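Local coordinates for protein acyl-ACP thioesterase (PDB 2ESS) that probably hydrolyses the thioester of fatty acyl-acyl carrier protein to release the free fatty acid, and contains two hotdog domains, at residues 57-63 with 113-119; 159-165 with 213-219; 175-181 with 206-211; 181-186 with 240-245. All coordinates share one frame; numbering follows the deposited sequence. Where two conformers were deposited one is given.

Contact 1 (57-63 with 113-119); sequences NYTWVLS and VWAMINL
Strands 58-63 and 113-118 run antiparallel, their local axes approaching to 4.5 Å, and the hydrogen-bonded pairs Thr59 with Ile117 and Val61 with Ala115 each supply two backbone bonds. Ser63 N to Val113 O extends the pairing at one end. Where the strand register runs out at the other, Leu119 N still reaches Asn57 O at 2.7 Å in an almost straight bond (175°).

The intervening non-hydrogen-bonded pairs put Tyr58, Trp60, Leu62, Trp114, Met116 and Asn118 on one face of the sheet. There Leu62 CD1 lies over the indole of Trp114, 3.9 Å from the centroid of its six-membered ring, in a CH-pi contact; with Leu62 CG turned opposite its own backbone N (chi1 178°), the methyl is carried out above the ring. Met116, present as selenomethionine, makes two Met-aromatic contacts: its SE stands above the six-membered ring of Trp60, 5.2 Å from the centroid, and approaches the Tyr58 ring obliquely. On the other face Val61 CG2, in one conformer, lies 3.5 Å from Ala115 CB; beyond the strand end Leu119 CD2 comes unusually close to Thr59 CG2, 3.4 Å.

Replacing Trp114 by an alanine would probably leave Leu62 CD1 without the aromatic surface beneath it and Ser112 OG without its indole N-H partner. Leu36 of helix 28-45 touches both Leu62 and Trp114, so this face packs on the long helix. A curved antiparallel sheet against such a helix is the hallmark of the hotdog fold, here in its N-terminal copy.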
# COMPACT_ATOMS: atom_id res chain seq x y z
N ASN A 57 -27.59 -12.43 -4.36
CA ASN A 57 -26.96 -13.45 -3.51
C ASN A 57 -25.79 -14.18 -4.14
O ASN A 57 -25.51 -15.34 -3.78
CB ASN A 57 -27.95 -14.47 -2.94
CG ASN A 57 -27.62 -14.86 -1.50
OD1 ASN A 57 -26.98 -14.10 -0.77
ND2 ASN A 57 -28.07 -16.03 -1.08
N TYR A 58 -25.12 -13.51 -5.08
CA TYR A 58 -23.87 -13.99 -5.65
C TYR A 58 -22.75 -13.06 -5.30
O TYR A 58 -22.97 -11.92 -4.85
CB TYR A 58 -24.00 -14.10 -7.16
CG TYR A 58 -25.02 -15.10 -7.53
CD1 TYR A 58 -24.71 -16.46 -7.51
CD2 TYR A 58 -26.30 -14.73 -7.87
CE1 TYR A 58 -25.65 -17.40 -7.82
CE2 TYR A 58 -27.25 -15.67 -8.17
CZ TYR A 58 -26.92 -17.01 -8.16
OH TYR A 58 -27.85 -17.96 -8.47
N THR A 59 -21.51 -13.54 -5.50
CA THR A 59 -20.37 -12.64 -5.48
C THR A 59 -19.29 -13.16 -6.42
O THR A 59 -19.39 -14.26 -6.94
CB THR A 59 -19.78 -12.40 -4.05
OG1 THR A 59 -18.97 -11.24 -4.08
CG2 THR A 59 -18.92 -13.62 -3.58
N TRP A 60 -18.28 -12.33 -6.66
CA TRP A 60 -17.12 -12.68 -7.46
C TRP A 60 -15.98 -13.07 -6.54
O TRP A 60 -15.79 -12.43 -5.51
CB TRP A 60 -16.65 -11.46 -8.25
CG TRP A 60 -17.56 -11.02 -9.33
CD1 TRP A 60 -18.21 -9.82 -9.41
CD2 TRP A 60 -17.86 -11.71 -10.55
NE1 TRP A 60 -18.93 -9.74 -10.58
CE2 TRP A 60 -18.70 -10.87 -11.32
CE3 TRP A 60 -17.47 -12.94 -11.09
CZ2 TRP A 60 -19.22 -11.26 -12.55
CZ3 TRP A 60 -17.96 -13.32 -12.33
CH2 TRP A 60 -18.83 -12.48 -13.04
N VAL A 61 -15.23 -14.11 -6.93
CA VAL A 61 -14.00 -14.47 -6.22
C VAL A 61 -12.87 -14.65 -7.22
O VAL A 61 -13.03 -15.28 -8.23
CB VAL A 61 -14.15 -15.73 -5.33
CG1 VAL A 61 -15.02 -15.43 -4.12
CG2 VAL A 61 -14.72 -16.90 -6.11
N LEU A 62 -11.73 -14.05 -6.90
CA LEU A 62 -10.54 -14.12 -7.72
C LEU A 62 -9.89 -15.47 -7.50
O LEU A 62 -9.53 -15.81 -6.37
CB LEU A 62 -9.54 -13.02 -7.34
CG LEU A 62 -8.20 -12.98 -8.09
CD1 LEU A 62 -8.42 -12.78 -9.61
CD2 LEU A 62 -7.33 -11.85 -7.50
N SER A 63 -9.69 -16.18 -8.60
CA SER A 63 -9.12 -17.53 -8.58
C SER A 63 -7.66 -17.53 -9.03
O SER A 63 -6.82 -18.15 -8.41
CB SER A 63 -9.94 -18.46 -9.49
OG SER A 63 -11.30 -18.44 -9.13
N VAL A 113 -8.81 -14.62 -13.57
CA VAL A 113 -9.89 -15.61 -13.70
C VAL A 113 -10.69 -15.51 -12.41
O VAL A 113 -10.13 -15.55 -11.31
CB VAL A 113 -9.37 -17.05 -13.93
CG1 VAL A 113 -10.57 -18.09 -13.97
CG2 VAL A 113 -8.43 -17.13 -15.18
N TRP A 114 -11.98 -15.29 -12.57
CA TRP A 114 -12.88 -15.00 -11.44
C TRP A 114 -14.00 -16.02 -11.43
O TRP A 114 -14.60 -16.27 -12.47
CB TRP A 114 -13.51 -13.60 -11.60
CG TRP A 114 -12.50 -12.50 -11.64
CD1 TRP A 114 -11.71 -12.15 -12.69
CD2 TRP A 114 -12.17 -11.64 -10.58
NE1 TRP A 114 -10.90 -11.13 -12.33
CE2 TRP A 114 -11.17 -10.78 -11.04
CE3 TRP A 114 -12.65 -11.48 -9.27
CZ2 TRP A 114 -10.63 -9.77 -10.25
CZ3 TRP A 114 -12.09 -10.49 -8.48
CH2 TRP A 114 -11.09 -9.66 -8.97
N ALA A 115 -14.33 -16.56 -10.26
CA ALA A 115 -15.50 -17.43 -10.15
C ALA A 115 -16.69 -16.59 -9.64
O ALA A 115 -16.50 -15.61 -8.98
CB ALA A 115 -15.25 -18.60 -9.18
N MSE A 116 -17.90 -16.99 -9.99
CA MSE A 116 -19.10 -16.45 -9.35
C MSE A 116 -19.71 -17.51 -8.43
O MSE A 116 -19.96 -18.60 -8.88
CB MSE A 116 -20.14 -16.03 -10.36
CG MSE A 116 -21.44 -15.69 -9.66
SE MSE A 116 -22.66 -14.72 -10.77
CE MSE A 116 -21.75 -15.15 -12.80
N ILE A 117 -19.91 -17.18 -7.17
CA ILE A 117 -20.44 -18.17 -6.23
C ILE A 117 -21.69 -17.65 -5.54
O ILE A 117 -21.83 -16.44 -5.29
CB ILE A 117 -19.39 -18.59 -5.14
CG1 ILE A 117 -19.08 -17.47 -4.17
CG2 ILE A 117 -18.07 -19.06 -5.78
CD1 ILE A 117 -18.61 -17.97 -2.84
N ASN A 118 -22.60 -18.58 -5.26
CA ASN A 118 -23.77 -18.30 -4.45
C ASN A 118 -23.33 -18.07 -3.01
O ASN A 118 -22.55 -18.84 -2.46
CB ASN A 118 -24.76 -19.45 -4.56
CG ASN A 118 -26.03 -19.18 -3.80
OD1 ASN A 118 -26.05 -19.21 -2.59
ND2 ASN A 118 -27.09 -18.91 -4.52
N LEU A 119 -23.82 -16.99 -2.40
CA LEU A 119 -23.38 -16.66 -1.03
C LEU A 119 -24.03 -17.50 0.10
O LEU A 119 -23.54 -17.52 1.23
CB LEU A 119 -23.64 -15.18 -0.74
CG LEU A 119 -22.84 -14.14 -1.49
CD1 LEU A 119 -23.40 -12.73 -1.11
CD2 LEU A 119 -21.32 -14.22 -1.21
O HOH W 1 -29.52 -17.63 -3.29

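Contact 2 (159-165 with 213-219); sequences PVATLTA and GDELSFF
Leu163, Leu216 and Phe218 form the closely packed face of this strand pair. The ring of Phe218 turns its edge to the first strand: Ala161 O lies in the ring plane and Leu163 CB stands 4.0 Å from Phe218 CE1. Leu163 and Leu216 form a hydrogen-bonded pair, Leu216 N reaching Leu163 O at 2.7 Å. Leu163 and Phe218 both touch His184 of helix 178-186.

Thr162, Thr164 and Glu215, on the other face, are looser and exposed, and the methyl of Thr162 does no more than brush Ser217. That side is not simply watery, however, because Ser217 and Phe219 are buried. At its end Pro159 CB lies over a face of the Phe219 ring, 4.2 Å from its centroid, in a CH-pi contact, and the two side chains run alongside each other. Next to it Val160 N gives a bond of 2.8 Å to Phe218 O, nearly along the C=O axis. At the far end Ala165 and Gly213 close the pairing through Gly213 N to Ala165 O, 3.0 Å; the positive phi of Gly213 would drive a CB into the preceding carbonyl oxygen.

With an alanine in place of Phe219, Pro159 CB would probably lose the ring face it lies over and Lys233 its cation-pi partner. Strand 161-164 is the outermost strand on this side of the sheet within the chain, so the chemistry implies a two-sided attachment: main-chain bonds set the register, Leu163, Leu216 and Phe218 seal the inner face, and the hydroxyl and carboxylate groups of Thr162, Thr164 and Glu215 suit the outer one to water.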
# COMPACT_ATOMS: atom_id res chain seq x y z
N PRO A 159 9.41 -26.36 4.65
CA PRO A 159 9.19 -24.92 4.59
C PRO A 159 10.48 -24.13 4.69
O PRO A 159 11.40 -24.53 5.42
CB PRO A 159 8.28 -24.63 5.78
CG PRO A 159 8.58 -25.71 6.75
CD PRO A 159 9.00 -26.92 5.95
N VAL A 160 10.52 -23.03 3.96
CA VAL A 160 11.67 -22.13 3.86
C VAL A 160 11.46 -20.91 4.75
O VAL A 160 12.40 -20.23 5.07
CB VAL A 160 11.89 -21.63 2.40
CG1 VAL A 160 12.16 -22.80 1.46
CG2 VAL A 160 10.71 -20.80 1.90
N ALA A 161 10.22 -20.63 5.12
CA ALA A 161 9.93 -19.50 5.98
C ALA A 161 8.54 -19.67 6.61
O ALA A 161 7.73 -20.45 6.12
CB ALA A 161 10.00 -18.22 5.19
N THR A 162 8.34 -18.98 7.73
CA THR A 162 7.04 -18.95 8.42
C THR A 162 6.72 -17.54 8.87
O THR A 162 7.61 -16.73 9.16
CB THR A 162 7.01 -19.87 9.66
OG1 THR A 162 8.18 -19.62 10.45
CG2 THR A 162 6.96 -21.34 9.27
N LEU A 163 5.43 -17.22 8.94
CA LEU A 163 4.98 -15.88 9.23
C LEU A 163 3.59 -15.99 9.84
O LEU A 163 2.79 -16.74 9.32
CB LEU A 163 4.88 -15.14 7.90
CG LEU A 163 4.63 -13.67 7.86
CD1 LEU A 163 5.75 -12.94 8.62
CD2 LEU A 163 4.59 -13.30 6.42
N THR A 164 3.31 -15.24 10.89
CA THR A 164 1.95 -15.15 11.43
C THR A 164 1.16 -14.01 10.76
O THR A 164 1.68 -12.91 10.62
CB THR A 164 1.98 -14.95 12.97
OG1 THR A 164 2.79 -15.98 13.55
CG2 THR A 164 0.62 -15.04 13.55
N ALA A 165 -0.09 -14.28 10.36
CA ALA A 165 -0.99 -13.24 9.85
C ALA A 165 -1.29 -12.16 10.90
O ALA A 165 -1.71 -12.44 12.02
CB ALA A 165 -2.32 -13.86 9.30
N GLY A 213 -3.84 -14.31 12.98
CA GLY A 213 -3.25 -15.29 13.87
C GLY A 213 -2.83 -16.62 13.25
O GLY A 213 -2.10 -17.38 13.90
N ASP A 214 -3.27 -16.92 12.02
CA ASP A 214 -2.85 -18.15 11.36
C ASP A 214 -1.33 -18.11 11.06
O ASP A 214 -0.80 -17.06 10.74
CB ASP A 214 -3.62 -18.35 10.05
CG ASP A 214 -5.09 -18.78 10.25
OD1 ASP A 214 -5.49 -19.24 11.36
OD2 ASP A 214 -5.85 -18.64 9.26
N GLU A 215 -0.66 -19.25 11.19
CA GLU A 215 0.74 -19.39 10.83
C GLU A 215 0.82 -19.81 9.38
O GLU A 215 0.36 -20.87 8.98
CB GLU A 215 1.43 -20.44 11.71
CG GLU A 215 2.87 -20.79 11.29
CD GLU A 215 3.29 -22.24 11.70
OE1 GLU A 215 2.75 -23.25 11.11
OE2 GLU A 215 4.16 -22.35 12.60
N LEU A 216 1.38 -18.94 8.56
CA LEU A 216 1.60 -19.25 7.18
C LEU A 216 3.01 -19.81 7.01
O LEU A 216 3.97 -19.23 7.49
CB LEU A 216 1.42 -17.99 6.38
CG LEU A 216 0.03 -17.34 6.52
CD1 LEU A 216 0.06 -16.06 5.77
CD2 LEU A 216 -1.08 -18.24 6.03
N SER A 217 3.12 -20.95 6.37
CA SER A 217 4.41 -21.54 6.01
C SER A 217 4.55 -21.51 4.46
O SER A 217 3.55 -21.62 3.72
CB SER A 217 4.56 -22.95 6.57
OG SER A 217 3.36 -23.66 6.47
N PHE A 218 5.79 -21.33 4.03
CA PHE A 218 6.11 -21.10 2.64
C PHE A 218 7.02 -22.19 2.15
O PHE A 218 8.03 -22.47 2.77
CB PHE A 218 6.82 -19.75 2.47
CG PHE A 218 5.96 -18.58 2.81
CD1 PHE A 218 5.67 -18.27 4.12
CD2 PHE A 218 5.40 -17.81 1.82
CE1 PHE A 218 4.85 -17.21 4.43
CE2 PHE A 218 4.61 -16.77 2.14
CZ PHE A 218 4.33 -16.47 3.45
N PHE A 219 6.64 -22.81 1.03
CA PHE A 219 7.42 -23.89 0.42
C PHE A 219 7.77 -23.45 -0.97
O PHE A 219 6.97 -22.78 -1.64
CB PHE A 219 6.59 -25.15 0.35
CG PHE A 219 6.03 -25.56 1.65
CD1 PHE A 219 4.94 -24.89 2.18
CD2 PHE A 219 6.58 -26.62 2.35
CE1 PHE A 219 4.42 -25.25 3.41
CE2 PHE A 219 6.05 -27.00 3.57
CZ PHE A 219 4.98 -26.30 4.10

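Contact 3 (175-181 with 206-211); sequences HVNSIRY and YVAESY. With CA (calcium ion), chain B.
The imidazole of His175, in the conformer described here, has the Glu209 carboxylate stacked on one face, the two planes only 9° apart and OE1 3.3 Å above the ring plane, toward its rim. The ring edge is used differently: NE2 binds the calcium ion at 2.3 Å, with Asp171 and a water as further ligands. Val176 CG1 covers the centre of one face of the Tyr181 ring, and Ser210 OG comes in at its edge. Tyr206 receives Tyr181 CD2 at its own edge, 4.0 Å from Tyr206 CE1, while Ser178 OG stands over the rim of one face.

Hydroxyls tie the loop to the helix start. Tyr206 OH donates to Ser178 O at 2.9 Å, from above the carbonyl plane, and Ser210 OG donates to Tyr181 OH at 3.0 Å. Val176 N meets Ser210 O at 2.9 Å. Asn177, the N-cap, turns its OD1 back to accept from Arg180 N.

A second water has four partners: it donates to Val176 O and Glu209 OE1 and accepts from Tyr181 OH and Ser210 N. Such a network is consistent with a second shell behind the metal ligand, in which Tyr181 and Ser210, through this water, probably help keep the Glu209 carboxylate over the histidine ring.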
# COMPACT_ATOMS: atom_id res chain seq x y z
N HIS A 175 -10.07 -11.74 6.20
CA HIS A 175 -9.03 -12.64 5.73
C HIS A 175 -7.83 -11.89 5.18
O HIS A 175 -7.87 -10.69 4.93
CB HIS A 175 -9.56 -13.69 4.74
CG HIS A 175 -10.28 -13.11 3.56
ND1 HIS A 175 -11.57 -13.46 3.23
CD2 HIS A 175 -9.87 -12.21 2.64
CE1 HIS A 175 -11.93 -12.79 2.14
NE2 HIS A 175 -10.93 -12.02 1.77
N VAL A 176 -6.73 -12.62 5.09
CA VAL A 176 -5.52 -12.11 4.51
C VAL A 176 -5.80 -11.74 3.08
O VAL A 176 -6.32 -12.54 2.30
CB VAL A 176 -4.37 -13.12 4.62
CG1 VAL A 176 -3.14 -12.60 3.84
CG2 VAL A 176 -4.04 -13.32 6.03
N ASN A 177 -5.48 -10.50 2.72
CA ASN A 177 -5.89 -10.01 1.43
C ASN A 177 -4.96 -10.49 0.30
O ASN A 177 -3.82 -10.92 0.53
CB ASN A 177 -6.24 -8.50 1.50
CG ASN A 177 -5.06 -7.58 1.29
OD1 ASN A 177 -4.24 -7.82 0.45
ND2 ASN A 177 -5.04 -6.45 2.02
N SER A 178 -5.52 -10.48 -0.91
CA SER A 178 -4.85 -10.95 -2.11
C SER A 178 -3.46 -10.38 -2.34
O SER A 178 -2.53 -11.10 -2.76
CB SER A 178 -5.70 -10.52 -3.32
OG SER A 178 -6.98 -11.07 -3.23
N ILE A 179 -3.32 -9.08 -2.05
CA ILE A 179 -2.09 -8.35 -2.28
C ILE A 179 -1.04 -8.64 -1.22
O ILE A 179 0.15 -8.65 -1.51
CB ILE A 179 -2.38 -6.82 -2.32
CG1 ILE A 179 -3.38 -6.52 -3.43
CG2 ILE A 179 -1.13 -6.02 -2.59
CD1 ILE A 179 -3.04 -7.17 -4.73
N ARG A 180 -1.47 -8.87 0.01
CA ARG A 180 -0.55 -9.17 1.08
C ARG A 180 0.13 -10.50 0.83
O ARG A 180 1.31 -10.63 1.13
CB ARG A 180 -1.26 -9.18 2.43
CG ARG A 180 -1.69 -7.78 2.86
CD ARG A 180 -0.50 -7.00 3.33
NE ARG A 180 -0.78 -5.57 3.37
CZ ARG A 180 0.08 -4.67 3.85
NH1 ARG A 180 1.25 -5.06 4.36
NH2 ARG A 180 -0.24 -3.38 3.85
N TYR A 181 -0.56 -11.47 0.23
CA TYR A 181 0.12 -12.71 -0.15
C TYR A 181 1.26 -12.47 -1.15
O TYR A 181 2.29 -13.12 -1.05
CB TYR A 181 -0.83 -13.70 -0.76
CG TYR A 181 -1.80 -14.38 0.17
CD1 TYR A 181 -1.36 -15.28 1.17
CD2 TYR A 181 -3.16 -14.19 0.02
CE1 TYR A 181 -2.29 -15.95 2.00
CE2 TYR A 181 -4.08 -14.86 0.83
CZ TYR A 181 -3.64 -15.74 1.81
OH TYR A 181 -4.62 -16.38 2.56
N TYR A 206 -5.31 -18.58 -5.94
CA TYR A 206 -5.87 -18.31 -4.60
C TYR A 206 -6.73 -19.49 -4.30
O TYR A 206 -7.75 -19.73 -4.95
CB TYR A 206 -6.66 -17.00 -4.58
CG TYR A 206 -5.77 -15.80 -4.76
CD1 TYR A 206 -5.01 -15.32 -3.68
CD2 TYR A 206 -5.64 -15.18 -5.99
CE1 TYR A 206 -4.13 -14.25 -3.83
CE2 TYR A 206 -4.77 -14.09 -6.13
CZ TYR A 206 -4.04 -13.63 -5.06
OH TYR A 206 -3.19 -12.57 -5.22
N VAL A 207 -6.30 -20.28 -3.33
CA VAL A 207 -6.90 -21.57 -3.06
C VAL A 207 -7.90 -21.55 -1.90
O VAL A 207 -8.94 -22.18 -1.96
CB VAL A 207 -5.81 -22.63 -2.85
CG1 VAL A 207 -6.42 -24.03 -2.64
CG2 VAL A 207 -4.83 -22.59 -4.04
N ALA A 208 -7.56 -20.86 -0.82
CA ALA A 208 -8.32 -20.88 0.40
C ALA A 208 -7.92 -19.66 1.21
O ALA A 208 -6.96 -18.96 0.87
CB ALA A 208 -8.07 -22.13 1.17
N GLU A 209 -8.66 -19.42 2.29
CA GLU A 209 -8.52 -18.20 3.08
C GLU A 209 -7.69 -18.45 4.31
O GLU A 209 -7.69 -19.54 4.84
CB GLU A 209 -9.90 -17.65 3.50
CG GLU A 209 -10.82 -17.33 2.36
CD GLU A 209 -10.39 -16.13 1.49
OE1 GLU A 209 -9.27 -15.59 1.66
OE2 GLU A 209 -11.20 -15.70 0.62
N SER A 210 -6.99 -17.39 4.73
CA SER A 210 -6.26 -17.34 5.99
C SER A 210 -6.82 -16.20 6.82
O SER A 210 -7.29 -15.20 6.28
CB SER A 210 -4.77 -17.05 5.76
OG SER A 210 -4.20 -18.10 5.03
N TYR A 211 -6.72 -16.36 8.14
CA TYR A 211 -7.29 -15.43 9.10
C TYR A 211 -6.19 -14.88 10.02
O TYR A 211 -5.05 -15.40 10.07
CB TYR A 211 -8.33 -16.15 9.93
CG TYR A 211 -9.35 -16.83 9.06
CD1 TYR A 211 -10.35 -16.11 8.44
CD2 TYR A 211 -9.28 -18.19 8.80
CE1 TYR A 211 -11.29 -16.73 7.61
CE2 TYR A 211 -10.21 -18.83 7.96
CZ TYR A 211 -11.20 -18.09 7.37
OH TYR A 211 -12.11 -18.72 6.57
CA CA B . -10.37 -10.18 0.51
O HOH W 2 -6.88 -15.24 2.66
O HOH W 3 -8.69 -10.23 -0.93

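Contact 4 (181-186 with 240-245); sequences YIEHIL and VCRSKV
Cys241 and Tyr181 supply the sulfur-aromatic part of this contact. Cys241 SG lies over one face of the phenol ring, 4.1 Å from the centroid and 28° off the normal, on the side opposite Val176 CG1, so the ring is sandwiched between sulfur and methyl. The SG branch sits between its backbone N and carbonyl carbon (chi1 61°), which directs it out toward the helix, and it comes nearest the ring at Tyr181 CD1, 3.7 Å away.

Apolar packing makes up the rest of the interface. Val240 CG2 touches Tyr181 CE1 at 3.8 Å, the valine and tyrosine side chains meeting at about a right angle. One helical turn on, Ile185 CD1 rests on Ser243 CB at 3.8 Å, and its CG2 branch faces Val245 more loosely. Leu186 CD2 reaches Val245 CG1 at 4.3 Å, a light touch at the end of the segment.

The polar ends of the touching side chains turn to other partners: Ser243 OG to Glu203 O on the adjacent strand, which leaves its CB for the isoleucine, and Tyr181 OH to Ser210 OG. Ile185 N bonds back to Tyr181 O within the helix.

A classic beta bulge, in which Val240 and Cys241 both face Val232 of strand 227-234, lets two successive residues point toward the helix. Strand 238-247 lies between strands 199-206 and 227-234, and the helix crosses it with local axes 10.3 Å apart at 55°. Met28 of helix 28-45 packs on Ile182 and Leu186, while Glu183 forms a salt bridge with Arg180 of the second subunit.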
# COMPACT_ATOMS: atom_id res chain seq x y z
N TYR A 181 -0.56 -11.47 0.23
CA TYR A 181 0.12 -12.71 -0.15
C TYR A 181 1.26 -12.47 -1.15
O TYR A 181 2.29 -13.12 -1.05
CB TYR A 181 -0.83 -13.70 -0.76
CG TYR A 181 -1.80 -14.38 0.17
CD1 TYR A 181 -1.36 -15.28 1.17
CD2 TYR A 181 -3.16 -14.19 0.02
CE1 TYR A 181 -2.29 -15.95 2.00
CE2 TYR A 181 -4.08 -14.86 0.83
CZ TYR A 181 -3.64 -15.74 1.81
OH TYR A 181 -4.62 -16.38 2.56
N ILE A 182 1.02 -11.61 -2.14
CA ILE A 182 2.05 -11.23 -3.11
C ILE A 182 3.29 -10.65 -2.43
O ILE A 182 4.42 -11.12 -2.69
CB ILE A 182 1.50 -10.22 -4.15
CG1 ILE A 182 0.37 -10.88 -4.96
CG2 ILE A 182 2.62 -9.75 -5.09
CD1 ILE A 182 -0.28 -9.95 -6.02
N GLU A 183 3.10 -9.66 -1.57
CA GLU A 183 4.21 -9.08 -0.81
C GLU A 183 5.00 -10.11 -0.02
O GLU A 183 6.23 -10.11 -0.04
CB GLU A 183 3.71 -8.03 0.18
CG GLU A 183 3.21 -6.72 -0.46
CD GLU A 183 2.76 -5.66 0.58
OE1 GLU A 183 3.11 -5.82 1.79
OE2 GLU A 183 2.06 -4.67 0.18
N HIS A 184 4.30 -10.99 0.71
CA HIS A 184 5.03 -11.99 1.51
C HIS A 184 5.83 -12.99 0.64
O HIS A 184 6.90 -13.39 0.99
CB HIS A 184 4.09 -12.70 2.48
CG HIS A 184 3.48 -11.79 3.50
ND1 HIS A 184 4.24 -10.97 4.31
CD2 HIS A 184 2.19 -11.54 3.82
CE1 HIS A 184 3.44 -10.26 5.09
NE2 HIS A 184 2.19 -10.60 4.81
N ILE A 185 5.28 -13.38 -0.51
CA ILE A 185 5.95 -14.32 -1.39
C ILE A 185 7.22 -13.68 -1.96
O ILE A 185 8.32 -14.29 -1.95
CB ILE A 185 4.99 -14.81 -2.52
CG1 ILE A 185 3.91 -15.72 -1.92
CG2 ILE A 185 5.74 -15.56 -3.63
CD1 ILE A 185 2.75 -15.91 -2.80
N LEU A 186 7.08 -12.44 -2.42
CA LEU A 186 8.21 -11.71 -3.01
C LEU A 186 9.27 -11.41 -1.99
O LEU A 186 10.43 -11.34 -2.35
CB LEU A 186 7.76 -10.47 -3.76
CG LEU A 186 6.89 -10.85 -5.00
CD1 LEU A 186 6.56 -9.63 -5.83
CD2 LEU A 186 7.56 -11.93 -5.88
N VAL A 240 -3.22 -22.44 1.04
CA VAL A 240 -4.02 -21.23 0.82
C VAL A 240 -3.74 -20.53 -0.51
O VAL A 240 -4.64 -19.91 -1.09
CB VAL A 240 -3.94 -20.22 2.01
CG1 VAL A 240 -4.54 -20.91 3.26
CG2 VAL A 240 -2.50 -19.73 2.25
N CYS A 241 -2.50 -20.58 -0.98
CA CYS A 241 -2.23 -20.09 -2.34
C CYS A 241 -0.98 -20.72 -2.90
O CYS A 241 -0.20 -21.31 -2.16
CB CYS A 241 -2.17 -18.58 -2.39
SG CYS A 241 -0.93 -17.83 -1.43
N ARG A 242 -0.83 -20.60 -4.21
CA ARG A 242 0.36 -21.01 -4.94
C ARG A 242 0.73 -19.86 -5.86
O ARG A 242 -0.14 -19.01 -6.21
CB ARG A 242 0.12 -22.31 -5.74
CG ARG A 242 -0.03 -23.52 -4.84
CD ARG A 242 -0.19 -24.85 -5.59
NE ARG A 242 -1.57 -24.97 -5.92
CZ ARG A 242 -2.45 -25.74 -5.29
NH1 ARG A 242 -2.12 -26.55 -4.29
NH2 ARG A 242 -3.69 -25.68 -5.71
N SER A 243 2.01 -19.85 -6.23
CA SER A 243 2.58 -18.79 -7.03
C SER A 243 3.69 -19.33 -7.91
O SER A 243 4.34 -20.32 -7.59
CB SER A 243 3.10 -17.67 -6.11
OG SER A 243 3.73 -16.63 -6.84
N LYS A 244 3.84 -18.66 -9.04
CA LYS A 244 4.95 -18.90 -9.93
C LYS A 244 5.62 -17.55 -10.21
O LYS A 244 4.96 -16.54 -10.48
CB LYS A 244 4.46 -19.57 -11.19
CG LYS A 244 5.54 -20.02 -12.13
CD LYS A 244 4.94 -20.57 -13.42
CE LYS A 244 4.13 -21.82 -13.17
NZ LYS A 244 3.88 -22.58 -14.42
N VAL A 245 6.94 -17.54 -10.09
CA VAL A 245 7.76 -16.32 -10.24
C VAL A 245 8.84 -16.67 -11.24
O VAL A 245 9.61 -17.63 -11.03
CB VAL A 245 8.38 -15.87 -8.92
CG1 VAL A 245 8.90 -14.45 -9.06
CG2 VAL A 245 7.40 -15.91 -7.77

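Overall arrangement
The four contacts differ in burial and in chemistry. Contact 4 is the buried one, joining helix to sheet through sulfur, ring and methyl groups, whereas contact 1 lies near the surface and contact 2 is partly buried; both of these pair strands of the same sheet by backbone bonds, one in each hotdog domain. Contact 3, also partly buried, relies most on side-chain hydroxyls, a carboxylate, water and metal. It shares Tyr181 and helix 178-186 with contact 4 and meets contact 1 where Ser63 O lies 2.9 Å from Tyr206 N. Contact 2 also packs on that helix. Contacts 1 and 2 lie about 27 Å apart between centres.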